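Local coordinates for protein coclaurine N-methyltransferase (Coptis japonica, PDB 6GKV) that probably transfers a methyl group from S-adenosyl-L-methionine to the ring nitrogen of coclaurine and related tetrahydroisoquinolines in alkaloid biosynthesis, at residues F233-Y237 / M256-S260; L54-R59 / F263-D269; L58-A64 / M203-L209. One frame throughout, in Å; residues are numbered along the deposited sequence.

Contact 1: F233-Y237 / M256-S260; sequences FAYHY and MIIPS
This is a short two-stranded antiparallel ribbon, buried beside the alkaloid pocket and separate from the large Rossmann-type sheet. Residues 233-237 and 256-260 run 178° apart, both extended, with strand pairing at Y235-I258 and H236-I257. Y235 and I258 form the hydrogen-bonded pair, CA to CA 5.2 Å: Y235 N to I258 O and I258 N to Y235 O are each 2.7 Å. H236 and I257 make the non-hydrogen-bonded pair, CA to CA 4.5 Å, and beyond it Y237 N donates to M256 O at 2.8 Å. Past that rung a water accepts from M256 N (2.8 Å) and lies 3.0 Å from Y237 O, one of several acceptors in its reach. At the other end A234 CA lies 3.1 Å from I258 O, a CA-H...O contact.

On one face Y235, chi1 p, lays its ring over I258: I258 CB sits 3.9 Å from the centroid of the Y235 ring, a CH-pi contact, while Y235 OH is hydrogen-bonded to W342. Y237 CD1 approaches I258 CG1 at 3.9 Å. On the other face H236 ND1 is 3.8 Å from I257 CG1. I258, packed by Y235, thus presents an apolar side chain to the bound N-methylheliamine, while the paired backbone satisfies its own polar groups.

Contact 2: L54-R59 / F263-D269; sequences LTHSLR and FFLYFQD
The C-terminal turn of helix 44-58 packs here on a 3-10 turn, residues 264-266, in the loop between strands 257-258 and 272-279 at the dimer interface. The closest CA atoms are those of T55 and Y266, 7.2 Å apart. In the helix L58 N donates to L54 O and, in the loop, F267 N to F264 O, each at 3.1 Å.

Aromatic rings fill the gap between helix and loop. F263, chi1 t, reaches L54, T55 and L58: its CZ is 3.9 Å from L54 CG, its CE1 3.7 Å from T55 CG2, and its ring edge meets L58, with F263 CE2 at 3.7 Å from L58 CD1. T55 CG2 also lies 3.9 Å from Y266 CB. The T55 hydroxyl lies between the I51 and Q52 carbonyls of its own helix, Q52 being the stronger hydrogen-bond partner.

From the end of segment 54-59, R59 reaches across to the loop with chi2 and chi3 both t, one guanidinium face over F267 CD1, which is 3.7 Å from R59 NH2. R59 NH2 comes within 2.5 Å of Y266 O, but at an angle too poor for a hydrogen bond. R59 NH1 is shared between two carboxylates, D269 here and E207 of helix 206-215. D269 has further partners in the second subunit, K350 at OD2 and S272 at OD1; Y266 OH likewise bonds to H276 of that subunit. Q268 NE2 donates to L265 O of its own chain (2.8 Å) and of the second subunit. The salt bridge runs from R59 NH1 to D269 OD2, 3.2 Å with an N-H...O angle of 140°.

Contact 3: L58-A64 / M203-L209; sequences LRQMKIA and MKNYELL. With SAH (S-adenosyl-L-homocysteine), chain C.
The start of helix 206-215, in the Rossmann-type methyltransferase fold, is capped by N205 and clasped by the loop that follows helix 44-58; M203, three residues before the helix, lines the S-adenosyl-L-homocysteine pocket. N205 (chi1 t) is the N-cap: its OD1 accepts from L208 N at 2.9 Å. Its amide faces the loop, so N205 ND2 donates at 3.0 Å to M61 O, at the last residue of a type I turn from L58 to M61 closed by M61 N to L58 O (2.9 Å).

The loop then runs antiparallel to residues 203-205, with N205 N donating to K62 O (3.0 Å) and K204 N to I63 O (2.6 Å). The CA atoms of I63 and N205 are 4.4 Å apart, those of A64 and M203 4.5 Å. I63 wedges against the helix, its CG1 3.7 Å from L208 CB and its CG2 3.8 Å from L209 CD1. R59 NH1 makes a 2.7 Å salt bridge with E207 OE1, while E207 OE2 pairs with R211.

At the cofactor end A64 CB packs 3.9 Å from M203 SD, and M203 (chi1 and chi2 both m) brings its CE to 3.7 Å from N6 of the SAH adenine.

In the fold
All three contacts lie on the same side of the chain's centre and form one continuous patch. Contacts 2 and 3 share L58 and R59, so the end of helix 44-58 meets both the 263-269 loop and the start of helix 206-215; Y206 packs against F263, F264 and F267. I257 of contact 1 touches L58, M203 and K204, joining the ribbon to both neighbours. Contact 1 is buried and the most central, held by backbone pairing and facing the alkaloid. Contact 2, also buried but farther out, is mostly aromatic and carries its charges to the subunit interface. Contact 3 is partly buried: capping and backbone bonds lie between the cofactor pocket and a partly exposed salt bridge from R59, the arginine that also bridges D269 in contact 2.

Contact 1: F233-Y237 / M256-S260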
loop_
_atom_site.group_PDB
_atom_site.type_symbol
_atom_site.label_atom_id
_atom_site.label_comp_id
_atom_site.label_asym_id
_atom_site.label_seq_id
_atom_site.Cartn_x
_atom_site.Cartn_y
_atom_site.Cartn_z
ATOM N N PHE A 233 -2.160 0.252 9.899
ATOM C CA PHE A 233 -3.411 -0.489 9.988
ATOM C C PHE A 233 -4.629 0.397 9.757
ATOM O O PHE A 233 -4.525 1.618 9.641
ATOM C CB PHE A 233 -3.523 -1.261 11.325
ATOM C CG PHE A 233 -3.317 -0.431 12.583
ATOM C CD1 PHE A 233 -4.354 0.314 13.127
ATOM C CD2 PHE A 233 -2.109 -0.482 13.279
ATOM C CE1 PHE A 233 -4.176 1.043 14.300
ATOM C CE2 PHE A 233 -1.930 0.245 14.460
ATOM C CZ PHE A 233 -2.964 1.010 14.961
ATOM N N ALA A 234 -5.783 -0.234 9.618
ATOM C CA ALA A 234 -7.005 0.505 9.355
ATOM C C ALA A 234 -8.083 -0.028 10.279
ATOM O O ALA A 234 -8.009 -1.188 10.709
ATOM C CB ALA A 234 -7.419 0.376 7.887
ATOM N N TYR A 235 -9.075 0.802 10.602
ATOM C CA TYR A 235 -10.136 0.329 11.499
ATOM C C TYR A 235 -11.359 1.225 11.604
ATOM O O TYR A 235 -11.272 2.466 11.544
ATOM C CB TYR A 235 -9.574 0.088 12.909
ATOM C CG TYR A 235 -8.880 1.272 13.571
ATOM C CD1 TYR A 235 -7.636 1.713 13.137
ATOM C CD2 TYR A 235 -9.451 1.914 14.665
ATOM C CE1 TYR A 235 -6.988 2.782 13.755
ATOM C CE2 TYR A 235 -8.819 2.977 15.285
ATOM C CZ TYR A 235 -7.579 3.401 14.828
ATOM O OH TYR A 235 -6.942 4.449 15.439
ATOM N N HIS A 236 -12.511 0.570 11.728
ATOM C CA HIS A 236 -13.742 1.232 12.169
ATOM C C HIS A 236 -13.459 1.915 13.507
ATOM O O HIS A 236 -12.817 1.308 14.378
ATOM C CB HIS A 236 -14.893 0.234 12.354
ATOM C CG HIS A 236 -15.453 -0.333 11.085
ATOM N ND1 HIS A 236 -16.311 0.377 10.265
ATOM C CD2 HIS A 236 -15.350 -1.568 10.536
ATOM C CE1 HIS A 236 -16.679 -0.383 9.250
ATOM N NE2 HIS A 236 -16.110 -1.572 9.388
ATOM N N TYR A 237 -13.906 3.158 13.698
ATOM C CA TYR A 237 -13.705 3.773 15.018
ATOM C C TYR A 237 -14.795 3.255 15.959
ATOM O O TYR A 237 -15.783 3.932 16.209
ATOM C CB TYR A 237 -13.642 5.328 14.937
ATOM C CG TYR A 237 -12.550 5.841 15.868
ATOM C CD1 TYR A 237 -11.411 5.074 16.022
ATOM C CD2 TYR A 237 -12.607 7.079 16.546
ATOM C CE1 TYR A 237 -10.404 5.426 16.844
ATOM C CE2 TYR A 237 -11.522 7.473 17.386
ATOM C CZ TYR A 237 -10.437 6.624 17.523
ATOM O OH TYR A 237 -9.338 6.877 18.321
ATOM N N MET A 256 -17.173 7.069 12.033
ATOM C CA MET A 256 -15.770 7.291 11.684
ATOM C C MET A 256 -15.023 6.018 11.346
ATOM O O MET A 256 -15.202 4.989 12.002
ATOM C CB MET A 256 -15.041 8.008 12.824
ATOM C CG MET A 256 -15.255 9.514 12.834
ATOM S SD MET A 256 -14.040 10.327 11.781
ATOM C CE MET A 256 -12.684 9.239 12.084
ATOM N N ILE A 257 -14.193 6.106 10.312
ATOM C CA ILE A 257 -13.229 5.060 9.955
ATOM C C ILE A 257 -11.820 5.662 9.924
ATOM O O ILE A 257 -11.623 6.795 9.464
ATOM C CB ILE A 257 -13.544 4.412 8.584
ATOM C CG1 ILE A 257 -14.640 3.363 8.712
ATOM C CG2 ILE A 257 -12.355 3.704 8.036
ATOM C CD1 ILE A 257 -15.051 2.781 7.374
ATOM N N ILE A 258 -10.852 4.933 10.476
ATOM C CA ILE A 258 -9.451 5.324 10.321
ATOM C C ILE A 258 -8.781 4.424 9.288
ATOM O O ILE A 258 -8.488 3.253 9.581
ATOM C CB ILE A 258 -8.673 5.235 11.646
ATOM C CG1 ILE A 258 -9.436 5.966 12.747
ATOM C CG2 ILE A 258 -7.254 5.784 11.466
ATOM C CD1 ILE A 258 -9.566 7.456 12.502
ATOM N N PRO A 259 -8.574 4.948 8.067
ATOM C CA PRO A 259 -7.918 4.115 7.046
ATOM C C PRO A 259 -6.401 3.987 7.279
ATOM O O PRO A 259 -5.794 4.802 7.965
ATOM C CB PRO A 259 -8.222 4.857 5.715
ATOM C CG PRO A 259 -9.031 6.112 6.084
ATOM C CD PRO A 259 -8.861 6.318 7.582
ATOM N N SER A 260 -5.800 2.939 6.741
ATOM C CA SER A 260 -4.346 2.901 6.573
ATOM C C SER A 260 -3.945 3.947 5.572
ATOM O O SER A 260 -4.759 4.378 4.750
ATOM C CB SER A 260 -3.893 1.537 6.081
ATOM O OG SER A 260 -4.623 1.234 4.901
HETATM O O HOH W 1 -17.221 6.034 14.587
#

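Contact 2: L54-R59 / F263-D269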
loop_
_atom_site.group_PDB
_atom_site.type_symbol
_atom_site.label_atom_id
_atom_site.label_comp_id
_atom_site.label_asym_id
_atom_site.label_seq_id
_atom_site.Cartn_x
_atom_site.Cartn_y
_atom_site.Cartn_z
ATOM N N LEU A 54 -10.954 -5.694 6.107
ATOM C CA LEU A 54 -11.678 -4.438 6.102
ATOM C C LEU A 54 -12.022 -3.954 4.671
ATOM O O LEU A 54 -13.160 -3.576 4.409
ATOM C CB LEU A 54 -10.883 -3.373 6.867
ATOM C CG LEU A 54 -11.692 -2.104 7.152
ATOM C CD1 LEU A 54 -13.031 -2.467 7.781
ATOM C CD2 LEU A 54 -10.923 -1.136 8.025
ATOM N N THR A 55 -11.069 -3.975 3.741
ATOM C CA THR A 55 -11.376 -3.536 2.372
ATOM C C THR A 55 -12.556 -4.321 1.811
ATOM O O THR A 55 -13.403 -3.772 1.113
ATOM C CB THR A 55 -10.185 -3.689 1.413
ATOM O OG1 THR A 55 -9.669 -5.022 1.519
ATOM C CG2 THR A 55 -9.079 -2.703 1.765
ATOM N N HIS A 56 -12.630 -5.601 2.146
ATOM C CA HIS A 56 -13.661 -6.469 1.593
ATOM C C HIS A 56 -15.020 -6.274 2.268
ATOM O O HIS A 56 -16.066 -6.304 1.601
ATOM C CB HIS A 56 -13.227 -7.924 1.701
ATOM C CG HIS A 56 -12.283 -8.344 0.616
ATOM N ND1 HIS A 56 -10.969 -7.913 0.559
ATOM C CD2 HIS A 56 -12.461 -9.125 -0.476
ATOM C CE1 HIS A 56 -10.390 -8.417 -0.508
ATOM N NE2 HIS A 56 -11.274 -9.159 -1.159
ATOM N N SER A 57 -15.012 -6.073 3.582
ATOM C CA SER A 57 -16.271 -5.949 4.305
ATOM C C SER A 57 -16.961 -4.638 3.942
ATOM O O SER A 57 -18.188 -4.582 3.857
ATOM C CB SER A 57 -16.053 -6.062 5.826
ATOM O OG SER A 57 -15.148 -5.087 6.313
ATOM N N LEU A 58 -16.174 -3.585 3.716
ATOM C CA LEU A 58 -16.737 -2.301 3.314
ATOM C C LEU A 58 -17.476 -2.390 1.975
ATOM O O LEU A 58 -18.519 -1.728 1.796
ATOM C CB LEU A 58 -15.641 -1.236 3.249
ATOM C CG LEU A 58 -15.055 -0.898 4.635
ATOM C CD1 LEU A 58 -13.865 0.016 4.510
ATOM C CD2 LEU A 58 -16.090 -0.267 5.548
ATOM N N ARG A 59 -16.966 -3.218 1.055
ATOM C CA ARG A 59 -17.565 -3.356 -0.279
ATOM C C ARG A 59 -18.987 -3.943 -0.264
ATOM O O ARG A 59 -19.717 -3.858 -1.257
ATOM C CB ARG A 59 -16.669 -4.212 -1.192
ATOM C CG ARG A 59 -15.402 -3.506 -1.678
ATOM C CD ARG A 59 -14.517 -4.420 -2.542
ATOM N NE ARG A 59 -13.162 -3.900 -2.726
ATOM C CZ ARG A 59 -12.718 -3.288 -3.823
ATOM N NH1 ARG A 59 -13.514 -3.089 -4.862
ATOM N NH2 ARG A 59 -11.464 -2.868 -3.882
ATOM N N PHE A 263 -4.755 2.753 2.052
ATOM C CA PHE A 263 -6.086 2.137 1.986
ATOM C C PHE A 263 -6.758 2.256 0.620
ATOM O O PHE A 263 -7.290 1.278 0.093
ATOM C CB PHE A 263 -7.019 2.728 3.078
ATOM C CG PHE A 263 -8.103 1.770 3.520
ATOM C CD1 PHE A 263 -7.770 0.588 4.170
ATOM C CD2 PHE A 263 -9.437 2.040 3.285
ATOM C CE1 PHE A 263 -8.761 -0.306 4.575
ATOM C CE2 PHE A 263 -10.450 1.147 3.683
ATOM C CZ PHE A 263 -10.118 -0.023 4.309
ATOM N N PHE A 264 -6.710 3.440 0.031
ATOM C CA PHE A 264 -7.441 3.672 -1.189
ATOM C C PHE A 264 -6.667 3.199 -2.394
ATOM O O PHE A 264 -7.183 3.194 -3.504
ATOM C CB PHE A 264 -7.810 5.138 -1.273
ATOM C CG PHE A 264 -8.669 5.570 -0.129
ATOM C CD1 PHE A 264 -9.941 5.044 0.019
ATOM C CD2 PHE A 264 -8.200 6.455 0.827
ATOM C CE1 PHE A 264 -10.756 5.408 1.096
ATOM C CE2 PHE A 264 -9.003 6.825 1.899
ATOM C CZ PHE A 264 -10.284 6.296 2.036
ATOM N N LEU A 265 -5.440 2.736 -2.157
ATOM C CA LEU A 265 -4.706 2.003 -3.167
ATOM C C LEU A 265 -5.488 0.740 -3.533
ATOM O O LEU A 265 -5.242 0.117 -4.575
ATOM C CB LEU A 265 -3.297 1.639 -2.672
ATOM C CG LEU A 265 -2.351 2.800 -2.301
ATOM C CD1 LEU A 265 -0.980 2.293 -1.900
ATOM C CD2 LEU A 265 -2.225 3.845 -3.420
ATOM N N TYR A 266 -6.423 0.356 -2.663
ATOM C CA TYR A 266 -7.145 -0.902 -2.831
ATOM C C TYR A 266 -8.517 -0.665 -3.427
ATOM O O TYR A 266 -9.322 -1.588 -3.539
ATOM C CB TYR A 266 -7.274 -1.630 -1.495
ATOM C CG TYR A 266 -5.987 -2.265 -0.998
ATOM C CD1 TYR A 266 -5.500 -3.446 -1.576
ATOM C CD2 TYR A 266 -5.268 -1.700 0.044
ATOM C CE1 TYR A 266 -4.334 -4.037 -1.145
ATOM C CE2 TYR A 266 -4.071 -2.296 0.507
ATOM C CZ TYR A 266 -3.621 -3.465 -0.093
ATOM O OH TYR A 266 -2.463 -4.067 0.350
ATOM N N PHE A 267 -8.777 0.585 -3.793
ATOM C CA PHE A 267 -10.065 0.984 -4.352
ATOM C C PHE A 267 -9.824 1.728 -5.675
ATOM O O PHE A 267 -10.019 2.945 -5.784
ATOM C CB PHE A 267 -10.851 1.839 -3.337
ATOM C CG PHE A 267 -11.403 1.036 -2.178
ATOM C CD1 PHE A 267 -12.585 0.293 -2.321
ATOM C CD2 PHE A 267 -10.745 1.014 -0.961
ATOM C CE1 PHE A 267 -13.091 -0.466 -1.269
ATOM C CE2 PHE A 267 -11.217 0.238 0.089
ATOM C CZ PHE A 267 -12.406 -0.496 -0.058
ATOM N N GLN A 268 -9.366 0.970 -6.671
ATOM C CA GLN A 268 -8.913 1.537 -7.930
ATOM C C GLN A 268 -9.600 0.879 -9.111
ATOM O O GLN A 268 -9.008 0.764 -10.191
ATOM C CB GLN A 268 -7.389 1.406 -8.065
ATOM C CG GLN A 268 -6.647 2.294 -7.096
ATOM C CD GLN A 268 -5.173 2.448 -7.423
ATOM O OE1 GLN A 268 -4.801 3.207 -8.314
ATOM N NE2 GLN A 268 -4.323 1.737 -6.689
ATOM N N ASP A 269 -10.849 0.459 -8.897
ATOM C CA ASP A 269 -11.669 -0.104 -9.958
ATOM C C ASP A 269 -12.077 0.923 -11.022
ATOM O O ASP A 269 -12.326 0.546 -12.158
ATOM C CB ASP A 269 -12.916 -0.745 -9.375
ATOM C CG ASP A 269 -12.615 -2.002 -8.603
ATOM O OD1 ASP A 269 -11.455 -2.456 -8.630
ATOM O OD2 ASP A 269 -13.542 -2.560 -7.985
#

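Contact 3: L58-A64 / M203-L209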
loop_
_atom_site.group_PDB
_atom_site.type_symbol
_atom_site.label_atom_id
_atom_site.label_comp_id
_atom_site.label_asym_id
_atom_site.label_seq_id
_atom_site.Cartn_x
_atom_site.Cartn_y
_atom_site.Cartn_z
ATOM N N LEU A 58 -16.174 -3.585 3.716
ATOM C CA LEU A 58 -16.737 -2.301 3.314
ATOM C C LEU A 58 -17.476 -2.390 1.975
ATOM O O LEU A 58 -18.519 -1.728 1.796
ATOM C CB LEU A 58 -15.641 -1.236 3.249
ATOM C CG LEU A 58 -15.055 -0.898 4.635
ATOM C CD1 LEU A 58 -13.865 0.016 4.510
ATOM C CD2 LEU A 58 -16.090 -0.267 5.548
ATOM N N ARG A 59 -16.966 -3.218 1.055
ATOM C CA ARG A 59 -17.565 -3.356 -0.279
ATOM C C ARG A 59 -18.987 -3.943 -0.264
ATOM O O ARG A 59 -19.717 -3.858 -1.257
ATOM C CB ARG A 59 -16.669 -4.212 -1.192
ATOM C CG ARG A 59 -15.402 -3.506 -1.678
ATOM C CD ARG A 59 -14.517 -4.420 -2.542
ATOM N NE ARG A 59 -13.162 -3.900 -2.726
ATOM C CZ ARG A 59 -12.718 -3.288 -3.823
ATOM N NH1 ARG A 59 -13.514 -3.089 -4.862
ATOM N NH2 ARG A 59 -11.464 -2.868 -3.882
ATOM N N GLN A 60 -19.387 -4.530 0.855
ATOM C CA GLN A 60 -20.772 -4.984 1.008
ATOM C C GLN A 60 -21.704 -3.989 1.700
ATOM O O GLN A 60 -22.909 -4.178 1.720
ATOM C CB GLN A 60 -20.802 -6.302 1.766
ATOM C CG GLN A 60 -20.293 -7.442 0.935
ATOM C CD GLN A 60 -20.059 -8.681 1.747
ATOM O OE1 GLN A 60 -19.764 -8.619 2.945
ATOM N NE2 GLN A 60 -20.238 -9.824 1.113
ATOM N N MET A 61 -21.148 -2.932 2.274
ATOM C CA MET A 61 -21.966 -1.954 2.981
ATOM C C MET A 61 -22.637 -1.017 1.979
ATOM O O MET A 61 -22.572 -1.256 0.776
ATOM C CB MET A 61 -21.107 -1.174 3.979
ATOM C CG MET A 61 -20.616 -2.032 5.134
ATOM S SD MET A 61 -19.617 -1.147 6.357
ATOM C CE MET A 61 -19.095 -2.509 7.401
ATOM N N LYS A 62 -23.299 0.029 2.464
ATOM C CA LYS A 62 -23.743 1.106 1.585
ATOM C C LYS A 62 -22.695 2.200 1.642
ATOM O O LYS A 62 -21.746 2.088 2.401
ATOM C CB LYS A 62 -25.121 1.636 1.992
ATOM C CG LYS A 62 -26.225 1.290 0.996
ATOM C CD LYS A 62 -25.865 1.756 -0.434
ATOM C CE LYS A 62 -25.743 3.280 -0.531
ATOM N NZ LYS A 62 -25.275 3.738 -1.869
ATOM N N ILE A 63 -22.856 3.252 0.845
ATOM C CA ILE A 63 -21.853 4.316 0.792
ATOM C C ILE A 63 -21.609 4.965 2.160
ATOM O O ILE A 63 -20.466 5.210 2.553
ATOM C CB ILE A 63 -22.248 5.403 -0.221
ATOM C CG1 ILE A 63 -22.104 4.861 -1.651
ATOM C CG2 ILE A 63 -21.381 6.650 -0.021
ATOM C CD1 ILE A 63 -22.520 5.841 -2.763
ATOM N N ALA A 64 -22.685 5.228 2.892
ATOM C CA ALA A 64 -22.571 5.819 4.225
ATOM C C ALA A 64 -23.671 5.336 5.144
ATOM O O ALA A 64 -24.773 5.004 4.693
ATOM C CB ALA A 64 -22.601 7.330 4.150
ATOM N N MET A 203 -17.599 7.852 5.429
ATOM C CA MET A 203 -18.221 6.951 4.472
ATOM C C MET A 203 -17.873 5.527 4.826
ATOM O O MET A 203 -17.123 5.297 5.761
ATOM C CB MET A 203 -17.773 7.275 3.050
ATOM C CG MET A 203 -17.901 8.737 2.694
ATOM S SD MET A 203 -19.615 9.306 2.660
ATOM C CE MET A 203 -19.520 10.757 3.710
ATOM N N LYS A 204 -18.420 4.581 4.066
ATOM C CA LYS A 204 -18.182 3.170 4.300
ATOM C C LYS A 204 -17.749 2.489 3.010
ATOM O O LYS A 204 -16.564 2.222 2.809
ATOM C CB LYS A 204 -19.436 2.493 4.856
ATOM C CG LYS A 204 -19.913 3.057 6.183
ATOM C CD LYS A 204 -18.823 2.959 7.246
ATOM C CE LYS A 204 -19.322 3.441 8.617
ATOM N NZ LYS A 204 -18.171 3.734 9.516
ATOM N N ASN A 205 -18.716 2.214 2.137
ATOM C CA ASN A 205 -18.436 1.523 0.886
ATOM C C ASN A 205 -17.743 2.423 -0.146
ATOM O O ASN A 205 -18.400 3.085 -0.960
ATOM C CB ASN A 205 -19.714 0.940 0.286
ATOM C CG ASN A 205 -19.441 0.040 -0.907
ATOM O OD1 ASN A 205 -18.476 0.239 -1.644
ATOM N ND2 ASN A 205 -20.292 -0.960 -1.102
ATOM N N TYR A 206 -16.409 2.373 -0.135
ATOM C CA TYR A 206 -15.560 3.238 -0.946
ATOM C C TYR A 206 -15.576 2.877 -2.423
ATOM O O TYR A 206 -15.404 3.733 -3.293
ATOM C CB TYR A 206 -14.131 3.171 -0.430
ATOM C CG TYR A 206 -13.911 3.749 0.948
ATOM C CD1 TYR A 206 -14.349 5.022 1.268
ATOM C CD2 TYR A 206 -13.250 3.018 1.923
ATOM C CE1 TYR A 206 -14.136 5.549 2.522
ATOM C CE2 TYR A 206 -13.029 3.536 3.181
ATOM C CZ TYR A 206 -13.476 4.800 3.480
ATOM O OH TYR A 206 -13.244 5.326 4.741
ATOM N N GLU A 207 -15.775 1.604 -2.715
ATOM C CA GLU A 207 -15.904 1.188 -4.111
ATOM C C GLU A 207 -17.127 1.876 -4.760
ATOM O O GLU A 207 -17.034 2.364 -5.891
ATOM C CB GLU A 207 -16.008 -0.346 -4.214
ATOM C CG GLU A 207 -16.299 -0.878 -5.617
ATOM C CD GLU A 207 -16.723 -2.345 -5.624
ATOM O OE1 GLU A 207 -16.228 -3.122 -4.787
ATOM O OE2 GLU A 207 -17.571 -2.723 -6.459
ATOM N N LEU A 208 -18.256 1.934 -4.045
ATOM C CA LEU A 208 -19.465 2.584 -4.592
ATOM C C LEU A 208 -19.294 4.100 -4.652
ATOM O O LEU A 208 -19.606 4.717 -5.656
ATOM C CB LEU A 208 -20.716 2.230 -3.783
ATOM C CG LEU A 208 -21.273 0.815 -3.987
ATOM C CD1 LEU A 208 -22.521 0.592 -3.146
ATOM C CD2 LEU A 208 -21.574 0.535 -5.452
ATOM N N LEU A 209 -18.765 4.690 -3.591
ATOM C CA LEU A 209 -18.493 6.128 -3.572
ATOM C C LEU A 209 -17.522 6.581 -4.683
ATOM O O LEU A 209 -17.781 7.577 -5.367
ATOM C CB LEU A 209 -17.929 6.533 -2.204
ATOM C CG LEU A 209 -17.778 8.039 -2.047
ATOM C CD1 LEU A 209 -19.130 8.694 -2.292
ATOM C CD2 LEU A 209 -17.271 8.380 -0.683
HETATM N N SAH C . -13.676 19.713 3.791
HETATM C CA SAH C . -13.903 20.699 4.838
HETATM C CB SAH C . -14.525 20.053 6.068
HETATM C CG SAH C . -14.099 18.616 6.356
HETATM S SD SAH C . -15.087 17.899 7.698
HETATM C C SAH C . -12.616 21.404 5.238
HETATM O O SAH C . -11.545 20.896 4.901
HETATM O OXT SAH C . -12.624 22.461 5.892
HETATM C "C5'" SAH C . -16.088 16.881 6.579
HETATM C "C4'" SAH C . -17.015 17.675 5.651
HETATM O "O4'" SAH C . -17.788 16.794 4.851
HETATM C "C3'" SAH C . -18.003 18.549 6.412
HETATM O "O3'" SAH C . -18.191 19.745 5.698
HETATM C "C2'" SAH C . -19.311 17.798 6.371
HETATM O "O2'" SAH C . -20.367 18.727 6.348
HETATM C "C1'" SAH C . -19.177 17.017 5.066
HETATM N N9 SAH C . -19.933 15.744 5.061
HETATM C C8 SAH C . -19.898 14.721 5.986
HETATM N N7 SAH C . -20.755 13.748 5.582
HETATM C C5 SAH C . -21.339 14.135 4.413
HETATM C C6 SAH C . -22.288 13.541 3.573
HETATM N N6 SAH C . -22.810 12.345 3.857
HETATM N N1 SAH C . -22.691 14.209 2.431
HETATM C C2 SAH C . -22.166 15.454 2.131
HETATM N N3 SAH C . -21.230 16.034 2.962
HETATM C C4 SAH C . -20.828 15.386 4.084
#